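Local coordinates for protein beta-agarase AgaA (PDB 3WZ1) that hydrolyses the beta-1,4-galactosidic linkages of agarose from within the chain, releasing neoagarotetraose as its main product, at residues 2-7 against 265-270; 23-28 against 269-274; 92-97 against 231-236. All blocks are in the same frame, centred on the assembly; numbering follows the deposited sequence.

How the interactions relate
Interactions 1 and 2 lie side by side on strand 264-276, share V269 and R270, and have centres about 10 Å apart. A single sodium ion joins them: D4 and D267 of interaction 1 and D28 of interaction 2 all bind it, with G72 completing the protein ligands. Interaction 3 pairs strands 87-94 and 232-239, its centre about 12 Å from that of interaction 2 and 17 Å from that of interaction 1. It touches the others where V269 CG1 lies 3.7 Å from I236 CD1 and L25 CD2 lies 3.7 Å from S94 CB. Interaction 3 is also nearer the predicted catalytic residues, with the M232 side chain about 6 Å from that of E129, the predicted nucleophile.

Interaction 1 (2-7 against 265-270); sequences AADWDG and YVDWVR. With NA (sodium ion), chain B.
W5 and W268 both carry CG between the backbone N and the carbonyl carbon (chi1 55° and 77°), and their indoles meet edge-to-face, the six-membered ring of W5 presenting its edge to the face of W268 with the planes 86° apart. W5 CB sits over the six-membered ring of W268, 3.7 Å from its centroid in a CH-pi contact, while W268 CB lies in the plane of the W5 ring at its edge. R270, extended from CG to NE, runs antiparallel to the W5 side chain. Its CD lies over one face of the indole, 3.6 Å from W5 CG, its CB makes a CH-pi contact with the six-membered ring on that face, and A3 CB covers the opposite face, clamping the ring. R270 NH1 reaches W5 CB, while R270 NE forms a salt bridge with E105, which also accepts from W268 NE1. The indole pair joins the N-terminal loop to strand 264-276 of the GH16 jelly roll, where D267 and W268 form a classic beta bulge opposite R107. At this corner D267 gives the sodium ion two ligands, its backbone O at 2.3 Å and OD1 at 2.4 Å from the metal. D4 OD2 binds the same ion at 2.3 Å. D4 OD2 and D267 OD1 approach to 3.4 Å, a closeness the shared cation would offset, and D267 OD2 forms a salt bridge with R107.

Interaction 2 (23-28 against 269-274); sequences HPLSDD and VRFYKP. With NA (sodium ion), chain B.
The backbones of 23-28 and 269-274 run antiparallel but pair as strands at one point alone, the hydrogen-bonded pair D27 and V269. There D27 N donates to V269 O at 2.8 Å and V269 N returns a bond to D27 O. Before this bridge the first segment forms a type I turn from H23 to S26, and H23 N reaches F271 O at 2.9 Å with an N-H...O angle of 170°. Between these backbone links the S26 side chain makes the connection. Its OG, anti to the carbonyl carbon (chi1 -53°), accepts from F271 N at 2.9 Å and donates to H23 O in that carbonyl's plane. H23 O also takes S26 N, so two donors from one residue grip it and close the turn. In the GH16 jelly roll this turn follows strand 18-22, which pairs with strand 264-276, and the segment runs on to the sodium site, where D28 O binds the ion at 2.3 Å.

L25 and F271 carry the apolar side. The leucine crosses the phenyl ring obliquely, CD2 resting over one face toward the rim and CG lying 3.5 Å from F271 CE1, while S26 N meets the ring edge in plane. F119 and F121 of strand 116-123 also touch the ring. The H23 imidazole is fixed from its own segment: L25 N donates in the ring plane to ND1, with H23 ND1 and L25 N 3.0 Å apart. H23 CB packs against F271 CB at 3.8 Å, and the ring edge faces K273 CG.

Interaction 3 (92-97 against 231-236); sequences ITSKAP and PMYAII
P97 lies over the ring of Y233 in a CH-pi contact: its CB stands over the centre of one face, 3.7 Å from the centroid, and its CD touches CE2 of Y233 at 3.5 Å. The proline and tyrosine side chains run alongside each other, and P231 CB packs against P97 CB beyond them. Around the tyrosine edge, S94 O lies 3.4 Å from Y233 CD2, and K95 O sits in the ring plane, so the bend at 94-97 wraps the ring. An alanine in place of Y233 would probably leave P97 without the face it rests on and open a gap inside this bend. S94 OG, held between the backbone N and the carbonyl carbon (chi1 66°), bridges the two segments by accepting from A234 N at 3.0 Å and donating to A96 O. Further on, T93 OG1, hydrogen-bonded to G49 O, nestles between CG1 and CG2 of I235, and on the other face I92 and I236 lie alongside each other, their CD1 atoms 4.1 Å apart. I92 and I236 also exchange two backbone bonds, and S94 N binds A234 O. This is an antiparallel strand pair, 87-94 with 232-239, within the beta-jelly roll of the GH16 catalytic domain.

Interaction 1 (2-7 against 265-270)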
ATOM      1  N   ALA A   2      13.661  -6.321  20.319  1.00 27.66           N
ATOM      2  CA  ALA A   2      14.228  -6.336  18.935  1.00 25.92           C
ATOM      3  C   ALA A   2      13.086  -6.178  17.935  1.00 23.06           C
ATOM      4  O   ALA A   2      11.939  -6.495  18.260  1.00 25.91           O
ATOM      5  CB  ALA A   2      14.989  -7.624  18.682  1.00 26.62           C
ATOM      6  N   ALA A   3      13.391  -5.667  16.745  1.00 17.75           N
ATOM      7  CA  ALA A   3      12.399  -5.550  15.666  1.00 15.14           C
ATOM      8  C   ALA A   3      12.945  -6.151  14.387  1.00 13.33           C
ATOM      9  O   ALA A   3      14.162  -6.217  14.157  1.00 12.83           O
ATOM     10  CB  ALA A   3      12.015  -4.098  15.422  1.00 14.82           C
ATOM     11  N   ASP A   4      12.043  -6.593  13.520  1.00 11.39           N
ATOM     12  CA  ASP A   4      12.456  -7.199  12.268  1.00 11.20           C
ATOM     13  C   ASP A   4      13.272  -6.283  11.374  1.00 11.23           C
ATOM     14  O   ASP A   4      14.050  -6.762  10.576  1.00 11.21           O
ATOM     15  CB  ASP A   4      11.254  -7.727  11.487  1.00 11.30           C
ATOM     16  CG  ASP A   4      10.618  -8.959  12.107  1.00 12.06           C
ATOM     17  OD1 ASP A   4      11.281  -9.682  12.892  1.00 13.10           O
ATOM     18  OD2 ASP A   4       9.430  -9.229  11.783  1.00 12.45           O
ATOM     19  N   TRP A   5      13.071  -4.969  11.493  1.00 10.57           N
ATOM     20  CA  TRP A   5      13.785  -3.960  10.688  1.00 10.62           C
ATOM     21  C   TRP A   5      15.085  -3.461  11.338  1.00 11.10           C
ATOM     22  O   TRP A   5      15.690  -2.519  10.848  1.00 10.31           O
ATOM     23  CB  TRP A   5      12.872  -2.748  10.401  1.00 10.53           C
ATOM     24  CG  TRP A   5      12.318  -2.143  11.651  1.00 10.39           C
ATOM     25  CD1 TRP A   5      13.004  -1.430  12.601  1.00 11.00           C
ATOM     26  CD2 TRP A   5      10.959  -2.214  12.117  1.00 10.04           C
ATOM     27  NE1 TRP A   5      12.176  -1.090  13.624  1.00 10.98           N
ATOM     28  CE2 TRP A   5      10.907  -1.537  13.348  1.00 10.18           C
ATOM     29  CE3 TRP A   5       9.777  -2.785  11.607  1.00 10.09           C
ATOM     30  CZ2 TRP A   5       9.729  -1.427  14.091  1.00 10.29           C
ATOM     31  CZ3 TRP A   5       8.614  -2.664  12.348  1.00 10.08           C
ATOM     32  CH2 TRP A   5       8.599  -1.996  13.564  1.00  9.95           C
ATOM     33  N   ASP A   6      15.496  -4.061  12.456  1.00 11.97           N
ATOM     34  CA  ASP A   6      16.707  -3.603  13.154  1.00 13.54           C
ATOM     35  C   ASP A   6      17.894  -3.712  12.210  1.00 13.41           C
ATOM     36  O   ASP A   6      18.138  -4.766  11.602  1.00 13.67           O
ATOM     37  CB  ASP A   6      16.991  -4.425  14.421  1.00 15.98           C
ATOM     38  CG  ASP A   6      16.102  -4.041  15.623  1.00 17.87           C
ATOM     39  OD1 ASP A   6      15.347  -3.033  15.621  1.00 19.21           O
ATOM     40  OD2 ASP A   6      16.154  -4.794  16.624  1.00 21.58           O
ATOM     41  N   GLY A   7      18.625  -2.612  12.086  1.00 12.49           N
ATOM     42  CA  GLY A   7      19.786  -2.550  11.205  1.00 13.47           C
ATOM     43  C   GLY A   7      19.487  -2.182   9.780  1.00 13.68           C
ATOM     44  O   GLY A   7      20.416  -1.991   8.990  1.00 15.96           O
ATOM     45  N   TYR A 265       1.674 -11.024   1.615  1.00  8.56           N
ATOM     46  CA  TYR A 265       2.277 -11.067   2.956  1.00  8.95           C
ATOM     47  C   TYR A 265       3.061  -9.817   3.250  1.00  8.83           C
ATOM     48  O   TYR A 265       3.807  -9.345   2.393  1.00  8.54           O
ATOM     49  CB  TYR A 265       3.238 -12.261   3.115  1.00  9.54           C
ATOM     50  CG  TYR A 265       2.583 -13.598   2.974  1.00 10.14           C
ATOM     51  CD1 TYR A 265       1.945 -14.201   4.042  1.00 10.76           C
ATOM     52  CD2 TYR A 265       2.613 -14.267   1.760  1.00 10.85           C
ATOM     53  CE1 TYR A 265       1.350 -15.444   3.909  1.00 11.47           C
ATOM     54  CE2 TYR A 265       2.002 -15.495   1.616  1.00 11.38           C
ATOM     55  CZ  TYR A 265       1.391 -16.076   2.692  1.00 11.62           C
ATOM     56  OH  TYR A 265       0.763 -17.306   2.530  1.00 13.71           O
ATOM     57  N   VAL A 266       2.904  -9.305   4.462  1.00  8.33           N
ATOM     58  CA  VAL A 266       3.629  -8.111   4.897  1.00  8.32           C
ATOM     59  C   VAL A 266       4.444  -8.461   6.128  1.00  8.42           C
ATOM     60  O   VAL A 266       3.901  -8.783   7.176  1.00  8.40           O
ATOM     61  CB  VAL A 266       2.645  -6.949   5.141  1.00  8.54           C
ATOM     62  CG1 VAL A 266       3.372  -5.728   5.714  1.00  8.77           C
ATOM     63  CG2 VAL A 266       1.927  -6.608   3.848  1.00  8.48           C
ATOM     64  N   ASP A 267       5.769  -8.412   5.988  1.00  8.39           N
ATOM     65  CA  ASP A 267       6.687  -8.649   7.106  1.00  8.98           C
ATOM     66  C   ASP A 267       6.645  -7.504   8.110  1.00  9.21           C
ATOM     67  O   ASP A 267       6.679  -7.717   9.330  1.00  9.45           O
ATOM     68  CB  ASP A 267       8.125  -8.848   6.585  1.00  9.56           C
ATOM     69  CG  ASP A 267       9.055  -9.416   7.628  1.00 10.29           C
ATOM     70  OD1 ASP A 267       8.612 -10.114   8.562  1.00 10.56           O
ATOM     71  OD2 ASP A 267      10.276  -9.159   7.508  1.00 11.63           O
ATOM     72  N   TRP A 268       6.590  -6.272   7.605  1.00  9.09           N
ATOM     73  CA  TRP A 268       6.520  -5.097   8.481  1.00  9.52           C
ATOM     74  C   TRP A 268       5.963  -3.889   7.764  1.00  9.25           C
ATOM     75  O   TRP A 268       6.069  -3.765   6.539  1.00  9.26           O
ATOM     76  CB  TRP A 268       7.896  -4.736   9.095  1.00 10.85           C
ATOM     77  CG  TRP A 268       8.930  -3.997   8.188  1.00 12.53           C
ATOM     78  CD1 TRP A 268       8.816  -2.754   7.570  1.00 12.73           C
ATOM     79  CD2 TRP A 268      10.257  -4.430   7.920  1.00 13.49           C
ATOM     80  NE1 TRP A 268       9.976  -2.436   6.913  1.00 13.27           N
ATOM     81  CE2 TRP A 268      10.870  -3.465   7.116  1.00 14.67           C
ATOM     82  CE3 TRP A 268      10.975  -5.585   8.263  1.00 13.88           C
ATOM     83  CZ2 TRP A 268      12.163  -3.602   6.665  1.00 13.94           C
ATOM     84  CZ3 TRP A 268      12.239  -5.709   7.838  1.00 14.72           C
ATOM     85  CH2 TRP A 268      12.836  -4.728   7.029  1.00 15.01           C
ATOM     86  N   VAL A 269       5.375  -3.006   8.559  1.00  8.86           N
ATOM     87  CA  VAL A 269       5.175  -1.611   8.165  1.00  9.02           C
ATOM     88  C   VAL A 269       5.851  -0.763   9.238  1.00  9.11           C
ATOM     89  O   VAL A 269       5.727  -1.039  10.425  1.00  9.30           O
ATOM     90  CB  VAL A 269       3.695  -1.233   7.965  1.00  9.33           C
ATOM     91  CG1 VAL A 269       3.082  -2.027   6.810  1.00  9.93           C
ATOM     92  CG2 VAL A 269       2.864  -1.421   9.238  1.00  9.48           C
ATOM     93  N   ARG A 270       6.597   0.253   8.808  1.00  8.74           N
ATOM     94  CA  ARG A 270       7.262   1.121   9.750  1.00  8.97           C
ATOM     95  C   ARG A 270       7.206   2.547   9.243  1.00  8.77           C
ATOM     96  O   ARG A 270       7.149   2.814   8.021  1.00  8.36           O
ATOM     97  CB  ARG A 270       8.696   0.658  10.020  1.00  9.40           C
ATOM     98  CG  ARG A 270       9.671   0.791   8.866  1.00  9.75           C
ATOM     99  CD  ARG A 270      11.064   0.261   9.242  1.00 10.36           C
ATOM    100  NE  ARG A 270      12.002   0.426   8.141  1.00 10.72           N
ATOM    101  CZ  ARG A 270      13.333   0.491   8.247  1.00 10.76           C
ATOM    102  NH1 ARG A 270      13.924   0.490   9.440  1.00 11.47           N
ATOM    103  NH2 ARG A 270      14.060   0.577   7.136  1.00 11.01           N
TER
HETATM  104 NA    NA B 401       7.512  -9.460  10.595  1.00 10.80          NA

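Interaction 2 (23-28 against 269-274)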
ATOM      1  N   HIS A  23       7.870   5.947  14.746  1.00 10.85           N
ATOM      2  CA  HIS A  23       6.497   6.269  15.082  1.00 11.00           C
ATOM      3  C   HIS A  23       5.817   4.999  15.599  1.00 11.32           C
ATOM      4  O   HIS A  23       6.031   3.903  15.059  1.00 11.23           O
ATOM      5  CB  HIS A  23       5.807   6.767  13.811  1.00 11.27           C
ATOM      6  CG  HIS A  23       4.398   7.214  14.010  1.00 11.65           C
ATOM      7  ND1 HIS A  23       3.365   6.340  14.257  1.00 11.92           N
ATOM      8  CD2 HIS A  23       3.845   8.446  13.983  1.00 12.17           C
ATOM      9  CE1 HIS A  23       2.237   7.012  14.383  1.00 12.25           C
ATOM     10  NE2 HIS A  23       2.498   8.295  14.209  1.00 12.61           N
ATOM     11  N   PRO A  24       4.992   5.120  16.642  1.00 11.79           N
ATOM     12  CA  PRO A  24       4.446   3.909  17.268  1.00 11.74           C
ATOM     13  C   PRO A  24       3.474   3.059  16.435  1.00 10.90           C
ATOM     14  O   PRO A  24       3.181   1.933  16.828  1.00 11.78           O
ATOM     15  CB  PRO A  24       3.744   4.447  18.521  1.00 12.60           C
ATOM     16  CG  PRO A  24       3.484   5.880  18.233  1.00 13.36           C
ATOM     17  CD  PRO A  24       4.630   6.340  17.383  1.00 12.41           C
ATOM     18  N   LEU A  25       3.000   3.541  15.294  1.00  9.84           N
ATOM     19  CA  LEU A  25       2.193   2.710  14.405  1.00  9.65           C
ATOM     20  C   LEU A  25       3.011   1.564  13.796  1.00  9.65           C
ATOM     21  O   LEU A  25       2.464   0.565  13.328  1.00  9.47           O
ATOM     22  CB  LEU A  25       1.554   3.556  13.292  1.00  9.89           C
ATOM     23  CG  LEU A  25       0.671   2.822  12.293  1.00  9.95           C
ATOM     24  CD1 LEU A  25      -0.509   2.119  12.949  1.00 10.26           C
ATOM     25  CD2 LEU A  25       0.188   3.785  11.215  1.00 10.50           C
ATOM     26  N   SER A  26       4.333   1.713  13.799  1.00  9.11           N
ATOM     27  CA  SER A  26       5.214   0.701  13.212  1.00  9.17           C
ATOM     28  C   SER A  26       4.949  -0.662  13.854  1.00  9.11           C
ATOM     29  O   SER A  26       4.807  -0.757  15.080  1.00  9.99           O
ATOM     30  CB  SER A  26       6.675   1.086  13.383  1.00  9.31           C
ATOM     31  OG  SER A  26       6.903   2.411  12.894  1.00  9.25           O
ATOM     32  N   ASP A  27       4.858  -1.689  13.018  1.00  9.31           N
ATOM     33  CA  ASP A  27       4.414  -3.027  13.431  1.00  9.42           C
ATOM     34  C   ASP A  27       5.178  -4.052  12.592  1.00  9.52           C
ATOM     35  O   ASP A  27       5.109  -4.005  11.379  1.00  9.57           O
ATOM     36  CB  ASP A  27       2.882  -3.169  13.277  1.00  9.65           C
ATOM     37  CG  ASP A  27       2.298  -4.345  14.059  1.00  9.84           C
ATOM     38  OD1 ASP A  27       3.075  -5.211  14.511  1.00  9.83           O
ATOM     39  OD2 ASP A  27       1.045  -4.408  14.201  1.00  9.91           O
ATOM     40  N   ASP A  28       5.894  -4.966  13.252  1.00  9.80           N
ATOM     41  CA  ASP A  28       6.538  -6.079  12.561  1.00 10.05           C
ATOM     42  C   ASP A  28       5.797  -7.413  12.702  1.00 10.29           C
ATOM     43  O   ASP A  28       6.303  -8.453  12.303  1.00 10.10           O
ATOM     44  CB  ASP A  28       8.034  -6.193  12.920  1.00 10.89           C
ATOM     45  CG  ASP A  28       8.277  -6.512  14.372  1.00 11.91           C
ATOM     46  OD1 ASP A  28       7.305  -6.569  15.174  1.00 13.27           O
ATOM     47  OD2 ASP A  28       9.469  -6.702  14.729  1.00 11.63           O
ATOM     48  N   VAL A 269       5.375  -3.006   8.559  1.00  8.86           N
ATOM     49  CA  VAL A 269       5.175  -1.611   8.165  1.00  9.02           C
ATOM     50  C   VAL A 269       5.851  -0.763   9.238  1.00  9.11           C
ATOM     51  O   VAL A 269       5.727  -1.039  10.425  1.00  9.30           O
ATOM     52  CB  VAL A 269       3.695  -1.233   7.965  1.00  9.33           C
ATOM     53  CG1 VAL A 269       3.082  -2.027   6.810  1.00  9.93           C
ATOM     54  CG2 VAL A 269       2.864  -1.421   9.238  1.00  9.48           C
ATOM     55  N   ARG A 270       6.597   0.253   8.808  1.00  8.74           N
ATOM     56  CA  ARG A 270       7.262   1.121   9.750  1.00  8.97           C
ATOM     57  C   ARG A 270       7.206   2.547   9.243  1.00  8.77           C
ATOM     58  O   ARG A 270       7.149   2.814   8.021  1.00  8.36           O
ATOM     59  CB  ARG A 270       8.696   0.658  10.020  1.00  9.40           C
ATOM     60  CG  ARG A 270       9.671   0.791   8.866  1.00  9.75           C
ATOM     61  CD  ARG A 270      11.064   0.261   9.242  1.00 10.36           C
ATOM     62  NE  ARG A 270      12.002   0.426   8.141  1.00 10.72           N
ATOM     63  CZ  ARG A 270      13.333   0.491   8.247  1.00 10.76           C
ATOM     64  NH1 ARG A 270      13.924   0.490   9.440  1.00 11.47           N
ATOM     65  NH2 ARG A 270      14.060   0.577   7.136  1.00 11.01           N
ATOM     66  N   PHE A 271       7.252   3.459  10.199  1.00  8.62           N
ATOM     67  CA  PHE A 271       7.041   4.859   9.934  1.00  8.92           C
ATOM     68  C   PHE A 271       8.011   5.636  10.787  1.00  9.21           C
ATOM     69  O   PHE A 271       8.166   5.314  11.969  1.00  9.92           O
ATOM     70  CB  PHE A 271       5.598   5.246  10.293  1.00  9.09           C
ATOM     71  CG  PHE A 271       4.562   4.311   9.742  1.00  9.48           C
ATOM     72  CD1 PHE A 271       4.191   3.192  10.446  1.00  9.48           C
ATOM     73  CD2 PHE A 271       3.973   4.547   8.511  1.00 10.12           C
ATOM     74  CE1 PHE A 271       3.256   2.302   9.924  1.00 10.29           C
ATOM     75  CE2 PHE A 271       3.035   3.669   7.995  1.00 10.37           C
ATOM     76  CZ  PHE A 271       2.682   2.562   8.700  1.00 10.09           C
ATOM     77  N   TYR A 272       8.653   6.657  10.212  1.00  9.02           N
ATOM     78  CA  TYR A 272       9.589   7.493  10.981  1.00  9.12           C
ATOM     79  C   TYR A 272       9.308   8.962  10.764  1.00  9.35           C
ATOM     80  O   TYR A 272       8.978   9.387   9.647  1.00  9.23           O
ATOM     81  CB  TYR A 272      11.054   7.215  10.579  1.00  9.44           C
ATOM     82  CG  TYR A 272      11.560   5.823  10.902  1.00  9.46           C
ATOM     83  CD1 TYR A 272      11.330   4.771  10.040  1.00  9.75           C
ATOM     84  CD2 TYR A 272      12.269   5.556  12.088  1.00  9.66           C
ATOM     85  CE1 TYR A 272      11.774   3.496  10.327  1.00  9.83           C
ATOM     86  CE2 TYR A 272      12.714   4.278  12.370  1.00  9.59           C
ATOM     87  CZ  TYR A 272      12.469   3.254  11.484  1.00  9.85           C
ATOM     88  OH  TYR A 272      12.927   1.971  11.781  1.00 10.62           O
ATOM     89  N   LYS A 273       9.517   9.730  11.837  1.00  9.52           N
ATOM     90  CA  LYS A 273       9.377  11.171  11.823  1.00  9.90           C
ATOM     91  C   LYS A 273      10.754  11.802  11.980  1.00  9.99           C
ATOM     92  O   LYS A 273      11.545  11.341  12.795  1.00 10.48           O
ATOM     93  CB  LYS A 273       8.503  11.614  12.984  1.00 10.35           C
ATOM     94  CG  LYS A 273       7.122  10.997  12.970  1.00 10.74           C
ATOM     95  CD  LYS A 273       6.258  11.568  11.869  1.00 10.70           C
ATOM     96  CE  LYS A 273       5.843  13.009  12.118  1.00 10.65           C
ATOM     97  NZ  LYS A 273       4.936  13.513  11.041  1.00 10.87           N
ATOM     98  N   PRO A 274      11.036  12.849  11.207  1.00  9.73           N
ATOM     99  CA  PRO A 274      12.325  13.507  11.363  1.00 10.14           C
ATOM    100  C   PRO A 274      12.248  14.486  12.538  1.00 10.49           C
ATOM    101  O   PRO A 274      11.327  15.316  12.604  1.00 10.75           O
ATOM    102  CB  PRO A 274      12.512  14.202  10.012  1.00 10.33           C
ATOM    103  CG  PRO A 274      11.129  14.561   9.589  1.00 10.27           C
ATOM    104  CD  PRO A 274      10.227  13.472  10.140  1.00  9.99           C
TER
HETATM  105 NA    NA B 401       7.512  -9.460  10.595  1.00 10.80          NA

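Interaction 3 (92-97 against 231-236)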
ATOM      1  N   ILE A  92      -6.766  -4.045   6.237  1.00  7.95           N
ATOM      2  CA  ILE A  92      -6.676  -3.429   7.558  1.00  8.24           C
ATOM      3  C   ILE A  92      -6.295  -1.963   7.377  1.00  8.38           C
ATOM      4  O   ILE A  92      -5.662  -1.577   6.369  1.00  7.95           O
ATOM      5  CB  ILE A  92      -5.696  -4.186   8.514  1.00  8.37           C
ATOM      6  CG1 ILE A  92      -4.219  -3.842   8.216  1.00  8.85           C
ATOM      7  CG2 ILE A  92      -5.955  -5.689   8.496  1.00  8.40           C
ATOM      8  CD1 ILE A  92      -3.289  -4.395   9.275  1.00  9.08           C
ATOM      9  N   THR A  93      -6.707  -1.137   8.344  1.00  8.37           N
ATOM     10  CA  THR A  93      -6.489   0.301   8.317  1.00  8.68           C
ATOM     11  C   THR A  93      -6.001   0.757   9.691  1.00  8.77           C
ATOM     12  O   THR A  93      -6.451   0.249  10.728  1.00  8.70           O
ATOM     13  CB  THR A  93      -7.803   1.037   7.930  1.00  9.06           C
ATOM     14  OG1 THR A  93      -8.196   0.670   6.601  1.00  9.48           O
ATOM     15  CG2 THR A  93      -7.645   2.528   7.986  1.00  9.70           C
ATOM     16  N   SER A  94      -5.081   1.716   9.709  1.00  8.55           N
ATOM     17  CA  SER A  94      -4.619   2.270  10.989  1.00  9.23           C
ATOM     18  C   SER A  94      -5.764   3.015  11.691  1.00  9.83           C
ATOM     19  O   SER A  94      -6.611   3.637  11.059  1.00 10.16           O
ATOM     20  CB  SER A  94      -3.403   3.189  10.796  1.00  9.06           C
ATOM     21  OG  SER A  94      -3.689   4.364  10.061  1.00  8.97           O
ATOM     22  N   LYS A  95      -5.782   2.926  13.014  1.00 10.70           N
ATOM     23  CA  LYS A  95      -6.790   3.651  13.790  1.00 11.93           C
ATOM     24  C   LYS A  95      -6.534   5.159  13.806  1.00 12.22           C
ATOM     25  O   LYS A  95      -7.484   5.953  13.898  1.00 13.32           O
ATOM     26  CB  LYS A  95      -6.859   3.100  15.215  1.00 12.91           C
ATOM     27  CG  LYS A  95      -7.471   1.720  15.256  1.00 14.21           C
ATOM     28  CD  LYS A  95      -7.712   1.219  16.668  1.00 15.84           C
ATOM     29  CE  LYS A  95      -8.709   0.065  16.698  1.00 16.34           C
ATOM     30  NZ  LYS A  95      -8.874  -0.400  18.114  1.00 16.83           N
ATOM     31  N   ALA A  96      -5.270   5.542  13.681  1.00 11.54           N
ATOM     32  CA  ALA A  96      -4.881   6.949  13.653  1.00 11.87           C
ATOM     33  C   ALA A  96      -4.123   7.243  12.363  1.00 11.63           C
ATOM     34  O   ALA A  96      -3.477   6.352  11.838  1.00 11.27           O
ATOM     35  CB  ALA A  96      -3.994   7.250  14.841  1.00 12.53           C
ATOM     36  N   PRO A  97      -4.201   8.485  11.870  1.00 11.58           N
ATOM     37  CA  PRO A  97      -3.533   8.861  10.641  1.00 11.53           C
ATOM     38  C   PRO A  97      -2.151   9.448  10.873  1.00 11.91           C
ATOM     39  O   PRO A  97      -1.785   9.778  12.020  1.00 12.89           O
ATOM     40  CB  PRO A  97      -4.451   9.933  10.083  1.00 11.80           C
ATOM     41  CG  PRO A  97      -4.936  10.643  11.312  1.00 11.70           C
ATOM     42  CD  PRO A  97      -5.044   9.591  12.382  1.00 11.93           C
ATOM     43  N   PRO A 231      -4.211  14.696   6.899  1.00 10.46           N
ATOM     44  CA  PRO A 231      -3.748  13.462   7.538  1.00 10.40           C
ATOM     45  C   PRO A 231      -4.232  12.244   6.763  1.00 10.25           C
ATOM     46  O   PRO A 231      -5.346  12.263   6.223  1.00 10.47           O
ATOM     47  CB  PRO A 231      -4.396  13.509   8.912  1.00 10.85           C
ATOM     48  CG  PRO A 231      -4.750  14.951   9.138  1.00 11.00           C
ATOM     49  CD  PRO A 231      -5.089  15.482   7.787  1.00 11.08           C
ATOM     50  N   MET A 232      -3.397  11.210   6.674  1.00  9.83           N
ATOM     51  CA  MET A 232      -3.782  10.022   5.915  1.00  9.65           C
ATOM     52  C   MET A 232      -3.627   8.763   6.745  1.00  9.72           C
ATOM     53  O   MET A 232      -2.649   8.596   7.480  1.00  9.62           O
ATOM     54  CB  MET A 232      -2.940   9.870   4.649  1.00 10.33           C
ATOM     55  CG  MET A 232      -3.089  11.018   3.671  1.00 10.29           C
ATOM     56  SD  MET A 232      -2.168  10.675   2.164  1.00 10.94           S
ATOM     57  CE  MET A 232      -2.152  12.315   1.433  1.00 10.43           C
ATOM     58  N   TYR A 233      -4.593   7.861   6.588  1.00  9.52           N
ATOM     59  CA  TYR A 233      -4.590   6.583   7.279  1.00  9.98           C
ATOM     60  C   TYR A 233      -3.802   5.566   6.463  1.00  8.97           C
ATOM     61  O   TYR A 233      -3.886   5.556   5.226  1.00  9.73           O
ATOM     62  CB  TYR A 233      -6.028   6.083   7.506  1.00 10.29           C
ATOM     63  CG  TYR A 233      -6.777   7.011   8.431  1.00 11.13           C
ATOM     64  CD1 TYR A 233      -7.406   8.149   7.945  1.00 11.51           C
ATOM     65  CD2 TYR A 233      -6.790   6.771   9.797  1.00 11.22           C
ATOM     66  CE1 TYR A 233      -8.021   9.034   8.807  1.00 12.44           C
ATOM     67  CE2 TYR A 233      -7.411   7.656  10.665  1.00 11.75           C
ATOM     68  CZ  TYR A 233      -8.016   8.769  10.150  1.00 12.30           C
ATOM     69  OH  TYR A 233      -8.633   9.668  11.008  1.00 15.25           O
ATOM     70  N   ALA A 234      -3.045   4.720   7.153  1.00  8.70           N
ATOM     71  CA  ALA A 234      -2.354   3.610   6.510  1.00  8.42           C
ATOM     72  C   ALA A 234      -3.324   2.482   6.220  1.00  8.45           C
ATOM     73  O   ALA A 234      -4.088   2.088   7.109  1.00  8.57           O
ATOM     74  CB  ALA A 234      -1.235   3.125   7.412  1.00  8.49           C
ATOM     75  N   ILE A 235      -3.262   1.934   5.005  1.00  8.13           N
ATOM     76  CA  ILE A 235      -4.142   0.856   4.592  1.00  7.96           C
ATOM     77  C   ILE A 235      -3.299  -0.221   3.936  1.00  8.01           C
ATOM     78  O   ILE A 235      -2.441   0.055   3.088  1.00  7.69           O
ATOM     79  CB  ILE A 235      -5.222   1.361   3.602  1.00  8.18           C
ATOM     80  CG1 ILE A 235      -5.959   2.586   4.186  1.00  8.50           C
ATOM     81  CG2 ILE A 235      -6.184   0.251   3.242  1.00  8.19           C
ATOM     82  CD1 ILE A 235      -6.841   3.298   3.177  1.00  8.82           C
ATOM     83  N   ILE A 236      -3.561  -1.455   4.339  1.00  7.83           N
ATOM     84  CA  ILE A 236      -2.908  -2.618   3.736  1.00  8.16           C
ATOM     85  C   ILE A 236      -4.039  -3.485   3.231  1.00  7.85           C
ATOM     86  O   ILE A 236      -4.879  -3.921   4.013  1.00  7.76           O
ATOM     87  CB  ILE A 236      -2.046  -3.390   4.736  1.00  9.23           C
ATOM     88  CG1 ILE A 236      -0.996  -2.471   5.392  1.00 10.10           C
ATOM     89  CG2 ILE A 236      -1.369  -4.559   4.008  1.00  9.03           C
ATOM     90  CD1 ILE A 236      -0.454  -3.017   6.699  1.00 11.50           C
TER